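PDB 3OM8: probable hydrolase from Pseudomonas aeruginosa, which probably hydrolyses an ester or lactone bond as an alpha/beta-hydrolase, perhaps as a 3-oxoadipate enol-lactonase. Local coordinates for residues 96-101 and 120-125; 212-217 and 257-262. One frame throughout, in Å; residues are numbered along the deposited sequence.

Contact 1 (96-101 and 120-125). With EDO (1,2-ethanediol), chain F.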
loop_
_atom_site.group_PDB
_atom_site.type_symbol
_atom_site.label_atom_id
_atom_site.label_comp_id
_atom_site.label_asym_id
_atom_site.label_seq_id
_atom_site.Cartn_x
_atom_site.Cartn_y
_atom_site.Cartn_z
ATOM N N HIS B 96 -16.824 -10.197 -13.669
ATOM C CA HIS B 96 -15.908 -9.602 -12.711
ATOM C C HIS B 96 -16.674 -9.470 -11.408
ATOM O O HIS B 96 -17.885 -9.295 -11.420
ATOM C CB HIS B 96 -15.439 -8.219 -13.172
ATOM C CG HIS B 96 -14.590 -8.246 -14.403
ATOM N ND1 HIS B 96 -13.401 -8.938 -14.468
ATOM C CD2 HIS B 96 -14.749 -7.648 -15.609
ATOM C CE1 HIS B 96 -12.867 -8.776 -15.667
ATOM N NE2 HIS B 96 -13.663 -7.997 -16.377
ATOM N N PHE B 97 -15.966 -9.536 -10.288
ATOM C CA PHE B 97 -16.598 -9.438 -8.994
ATOM C C PHE B 97 -15.911 -8.400 -8.135
ATOM O O PHE B 97 -14.704 -8.456 -7.948
ATOM C CB PHE B 97 -16.568 -10.796 -8.281
ATOM C CG PHE B 97 -17.374 -10.832 -6.994
ATOM C CD1 PHE B 97 -18.690 -11.254 -6.996
ATOM C CD2 PHE B 97 -16.807 -10.438 -5.790
ATOM C CE1 PHE B 97 -19.424 -11.278 -5.819
ATOM C CE2 PHE B 97 -17.531 -10.464 -4.618
ATOM C CZ PHE B 97 -18.839 -10.882 -4.631
ATOM N N LEU B 98 -16.691 -7.459 -7.608
ATOM C CA LEU B 98 -16.203 -6.522 -6.602
ATOM C C LEU B 98 -17.042 -6.630 -5.324
ATOM O O LEU B 98 -18.249 -6.372 -5.345
ATOM C CB LEU B 98 -16.250 -5.090 -7.133
ATOM C CG LEU B 98 -16.177 -3.946 -6.120
ATOM C CD1 LEU B 98 -15.076 -4.164 -5.104
ATOM C CD2 LEU B 98 -15.953 -2.642 -6.858
ATOM N N GLY B 99 -16.400 -6.994 -4.217
ATOM C CA GLY B 99 -17.092 -7.137 -2.945
ATOM C C GLY B 99 -16.422 -6.308 -1.872
ATOM O O GLY B 99 -15.199 -6.326 -1.747
ATOM N N LEU B 100 -17.218 -5.564 -1.111
ATOM C CA LEU B 100 -16.692 -4.772 -0.010
ATOM C C LEU B 100 -17.061 -5.400 1.339
ATOM O O LEU B 100 -18.223 -5.730 1.585
ATOM C CB LEU B 100 -17.192 -3.328 -0.094
ATOM C CG LEU B 100 -16.571 -2.326 0.887
ATOM C CD1 LEU B 100 -16.209 -1.026 0.177
ATOM C CD2 LEU B 100 -17.501 -2.049 2.034
ATOM N N SER B 101 -16.064 -5.577 2.202
ATOM C CA SER B 101 -16.265 -6.208 3.502
ATOM C C SER B 101 -16.853 -7.625 3.376
ATOM O O SER B 101 -16.218 -8.505 2.781
ATOM C CB SER B 101 -17.132 -5.326 4.401
ATOM O OG SER B 101 -16.779 -5.519 5.753
ATOM N N ARG B 120 -12.029 -11.091 -13.187
ATOM C CA ARG B 120 -11.141 -10.391 -12.266
ATOM C C ARG B 120 -11.812 -10.104 -10.923
ATOM O O ARG B 120 -13.028 -9.893 -10.847
ATOM C CB ARG B 120 -10.592 -9.121 -12.907
ATOM C CG ARG B 120 -9.738 -9.429 -14.136
ATOM C CD ARG B 120 -9.059 -8.203 -14.734
ATOM N NE ARG B 120 -8.539 -8.514 -16.064
ATOM C CZ ARG B 120 -7.928 -7.645 -16.866
ATOM N NH1 ARG B 120 -7.506 -8.043 -18.055
ATOM N NH2 ARG B 120 -7.735 -6.386 -16.487
ATOM N N LEU B 121 -11.014 -10.105 -9.862
ATOM C CA LEU B 121 -11.552 -10.015 -8.512
ATOM C C LEU B 121 -11.033 -8.783 -7.775
ATOM O O LEU B 121 -9.822 -8.562 -7.679
ATOM C CB LEU B 121 -11.207 -11.289 -7.737
ATOM C CG LEU B 121 -11.645 -11.464 -6.290
ATOM C CD1 LEU B 121 -13.187 -11.631 -6.176
ATOM C CD2 LEU B 121 -10.913 -12.672 -5.701
ATOM N N VAL B 122 -11.961 -7.970 -7.279
ATOM C CA VAL B 122 -11.621 -6.849 -6.409
ATOM C C VAL B 122 -12.176 -7.092 -5.001
ATOM O O VAL B 122 -13.335 -7.484 -4.834
ATOM C CB VAL B 122 -12.147 -5.515 -6.955
ATOM C CG1 VAL B 122 -11.610 -4.351 -6.122
ATOM C CG2 VAL B 122 -11.738 -5.345 -8.426
ATOM N N LEU B 123 -11.327 -6.877 -4.001
ATOM C CA LEU B 123 -11.666 -7.109 -2.611
ATOM C C LEU B 123 -11.432 -5.820 -1.844
ATOM O O LEU B 123 -10.286 -5.439 -1.611
ATOM C CB LEU B 123 -10.763 -8.203 -2.050
ATOM C CG LEU B 123 -10.767 -9.502 -2.852
ATOM C CD1 LEU B 123 -9.764 -10.498 -2.287
ATOM C CD2 LEU B 123 -12.170 -10.099 -2.871
ATOM N N ALA B 124 -12.507 -5.140 -1.464
ATOM C CA ALA B 124 -12.388 -3.849 -0.794
ATOM C C ALA B 124 -12.676 -3.963 0.699
ATOM O O ALA B 124 -13.650 -4.597 1.100
ATOM C CB ALA B 124 -13.325 -2.833 -1.430
ATOM N N ASN B 125 -11.829 -3.340 1.513
ATOM C CA ASN B 125 -12.039 -3.286 2.948
ATOM C C ASN B 125 -12.584 -4.616 3.460
ATOM O O ASN B 125 -13.720 -4.699 3.946
ATOM C CB ASN B 125 -13.021 -2.162 3.281
ATOM C CG ASN B 125 -12.516 -0.791 2.851
ATOM O OD1 ASN B 125 -11.884 -0.083 3.634
ATOM N ND2 ASN B 125 -12.819 -0.404 1.614
HETATM C C1 EDO F . -17.857 -8.242 7.774
HETATM O O1 EDO F . -17.207 -7.658 8.917
HETATM C C2 EDO F . -19.197 -7.547 7.515
HETATM O O2 EDO F . -19.215 -6.644 6.385
#
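His-96 takes the backbone N-H of Arg-120 on ND1, at the edge of its ring and near the ring plane, with 2.9 Å between ND1 and N. The two side chains lie side by side, pointing the same way, and Arg-120 CB is 3.2 Å from ND1. The guanidinium continues past it to Phe-263 O and to Ala-205 O of a second subunit. Phe-97 starts the parallel ladder: its N-H reaches Arg-120 O and its O receives Val-122 N almost linearly (179° at the hydrogen), while CD2 touches Leu-121 CD1 at 3.8 Å on the face covered by helix 102-113. On the other face Leu-98 lays CD1 against Val-122 CG1 (3.6 Å). Gly-99 N donates to Val-122 O, and Gly-99 O accepts from Ala-124 N. Leu-100 CD1 rests on Ala-124 CB. Ser-101 N donates to Ala-124 O (2.8 Å), and Ser-101 OG meets O2 of an ethanediol at 2.8 Å. Ser-101 OG also makes a weak hydrogen bond to His-246 NE2, consistent with a Ser-His-Asp triad. The strained backbone of Ser-101 (phi 58°, psi -119°) and the Gly-99, Ser-101, Gly-103 pattern fit a nucleophile elbow, so Ser-101 is probably the nucleophile.

Contact 2 (212-217 and 257-262); sequences LVIAGA and EGAVLS
Leu-212 and Ile-214 reach helix 253-264 through different first torsions. In Leu-212, CG stands anti to the backbone N (chi1 169°), and its CD2 meets the helix backbone; in Ile-214, CG1 is instead anti to the carbonyl carbon (chi1 -57°), and the fully extended second torsion (177°) carries CD1 out toward the helix. Leu-212 CD2 lies 3.5 Å from Ala-259 O, so that a methyl group packs against a peptide carbonyl, with Ala-259 CB farther off at 4.4 Å from the same CD2. Ile-214 CD1 touches two neighbouring helix residues. It comes within 4.1 Å of Val-260 CG2, the two side chains crossing at about a right angle, and stands 4.4 Å from Ala-259 CB. The small alanine side chain thus faces both strand residues. No hydrogen bond joins the segments, and the packing is apolar and modest, burying 128 Å² in all. Phe-263 and Phe-256 of the same helix extend it beside Leu-212 and Ile-214, respectively, while Pro-243 of a third subunit packs on Ala-259. The strand and helix axes run almost antiparallel, 9.9 Å apart at their closest. Such a layer of aliphatic side chains between a central, mostly parallel sheet and a flanking C-terminal helix is typical of the alpha/beta-hydrolase fold.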
loop_
_atom_site.group_PDB
_atom_site.type_symbol
_atom_site.label_atom_id
_atom_site.label_comp_id
_atom_site.label_asym_id
_atom_site.label_seq_id
_atom_site.Cartn_x
_atom_site.Cartn_y
_atom_site.Cartn_z
ATOM N N LEU B 212 -7.230 -7.532 -7.136
ATOM C CA LEU B 212 -6.882 -6.240 -6.557
ATOM C C LEU B 212 -7.469 -6.145 -5.147
ATOM O O LEU B 212 -8.649 -6.425 -4.946
ATOM C CB LEU B 212 -7.437 -5.099 -7.405
ATOM C CG LEU B 212 -7.370 -3.711 -6.765
ATOM C CD1 LEU B 212 -5.910 -3.280 -6.582
ATOM C CD2 LEU B 212 -8.115 -2.678 -7.610
ATOM N N VAL B 213 -6.645 -5.751 -4.182
ATOM C CA VAL B 213 -7.100 -5.538 -2.814
ATOM C C VAL B 213 -7.033 -4.057 -2.448
ATOM O O VAL B 213 -5.970 -3.440 -2.532
ATOM C CB VAL B 213 -6.235 -6.301 -1.807
ATOM C CG1 VAL B 213 -6.742 -6.058 -0.392
ATOM C CG2 VAL B 213 -6.219 -7.775 -2.124
ATOM N N ILE B 214 -8.172 -3.498 -2.046
ATOM C CA ILE B 214 -8.244 -2.129 -1.546
ATOM C C ILE B 214 -8.396 -2.162 -0.029
ATOM O O ILE B 214 -9.239 -2.897 0.496
ATOM C CB ILE B 214 -9.425 -1.374 -2.180
ATOM C CG1 ILE B 214 -9.295 -1.398 -3.707
ATOM C CG2 ILE B 214 -9.497 0.057 -1.656
ATOM C CD1 ILE B 214 -10.430 -0.744 -4.436
ATOM N N ALA B 215 -7.570 -1.395 0.677
ATOM C CA ALA B 215 -7.612 -1.370 2.140
ATOM C C ALA B 215 -7.654 0.054 2.675
ATOM O O ALA B 215 -7.213 0.984 2.005
ATOM C CB ALA B 215 -6.431 -2.123 2.733
ATOM N N GLY B 216 -8.201 0.220 3.874
ATOM C CA GLY B 216 -8.292 1.522 4.505
ATOM C C GLY B 216 -7.288 1.581 5.631
ATOM O O GLY B 216 -7.254 0.699 6.480
ATOM N N ALA B 217 -6.447 2.607 5.632
ATOM C CA ALA B 217 -5.391 2.706 6.628
ATOM C C ALA B 217 -5.936 2.783 8.051
ATOM O O ALA B 217 -5.271 2.364 8.995
ATOM C CB ALA B 217 -4.508 3.917 6.347
ATOM N N GLU B 257 -12.829 4.380 -7.621
ATOM C CA GLU B 257 -13.264 4.064 -8.977
ATOM C C GLU B 257 -12.055 3.957 -9.924
ATOM O O GLU B 257 -12.002 3.086 -10.802
ATOM C CB GLU B 257 -14.237 5.133 -9.475
ATOM C CG GLU B 257 -15.530 5.198 -8.679
ATOM C CD GLU B 257 -16.319 6.476 -8.921
ATOM O OE1 GLU B 257 -16.152 7.107 -9.985
ATOM O OE2 GLU B 257 -17.113 6.858 -8.035
ATOM N N GLY B 258 -11.088 4.854 -9.744
ATOM C CA GLY B 258 -9.886 4.836 -10.553
ATOM C C GLY B 258 -9.167 3.514 -10.393
ATOM O O GLY B 258 -8.819 2.858 -11.384
ATOM N N ALA B 259 -8.962 3.121 -9.138
ATOM C CA ALA B 259 -8.273 1.882 -8.812
ATOM C C ALA B 259 -8.969 0.693 -9.442
ATOM O O ALA B 259 -8.319 -0.165 -10.042
ATOM C CB ALA B 259 -8.191 1.700 -7.313
ATOM N N VAL B 260 -10.293 0.646 -9.299
ATOM C CA VAL B 260 -11.098 -0.453 -9.846
ATOM C C VAL B 260 -11.058 -0.482 -11.376
ATOM O O VAL B 260 -10.746 -1.507 -11.976
ATOM C CB VAL B 260 -12.595 -0.369 -9.375
ATOM C CG1 VAL B 260 -13.467 -1.320 -10.162
ATOM C CG2 VAL B 260 -12.707 -0.643 -7.882
ATOM N N LEU B 261 -11.379 0.649 -11.997
ATOM C CA LEU B 261 -11.467 0.739 -13.452
ATOM C C LEU B 261 -10.142 0.439 -14.159
ATOM O O LEU B 261 -10.120 -0.185 -15.227
ATOM C CB LEU B 261 -12.009 2.113 -13.874
ATOM C CG LEU B 261 -13.509 2.242 -13.593
ATOM C CD1 LEU B 261 -14.052 3.624 -13.934
ATOM C CD2 LEU B 261 -14.270 1.172 -14.362
ATOM N N SER B 262 -9.037 0.871 -13.564
ATOM C CA SER B 262 -7.735 0.669 -14.195
ATOM C C SER B 262 -7.366 -0.801 -14.119
ATOM O O SER B 262 -6.813 -1.367 -15.073
ATOM C CB SER B 262 -6.665 1.525 -13.521
ATOM O OG SER B 262 -6.920 2.899 -13.751
#

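In the fold
From the N terminus, the chain first closes contact 1, where strand 95-100 leads through helix 102-113 back to the neighbouring parallel strand 118-124. A long helical excursion follows before strand 211-216 joins the other edge of 118-124. Contact 2 then closes a second, separate loop, through strand 238-242 to the C-terminal helix 253-264. The two contacts are therefore in series, neither enclosing the other, with centres about 9 Å apart. Probable backbone hydrogen bonds, Leu-212 N to Leu-121 O and Asn-125 N to Ile-214 O, join them within one sheet. Helix 253-264 also ties them together, as Val-260 packs on both Leu-98 and Ile-214.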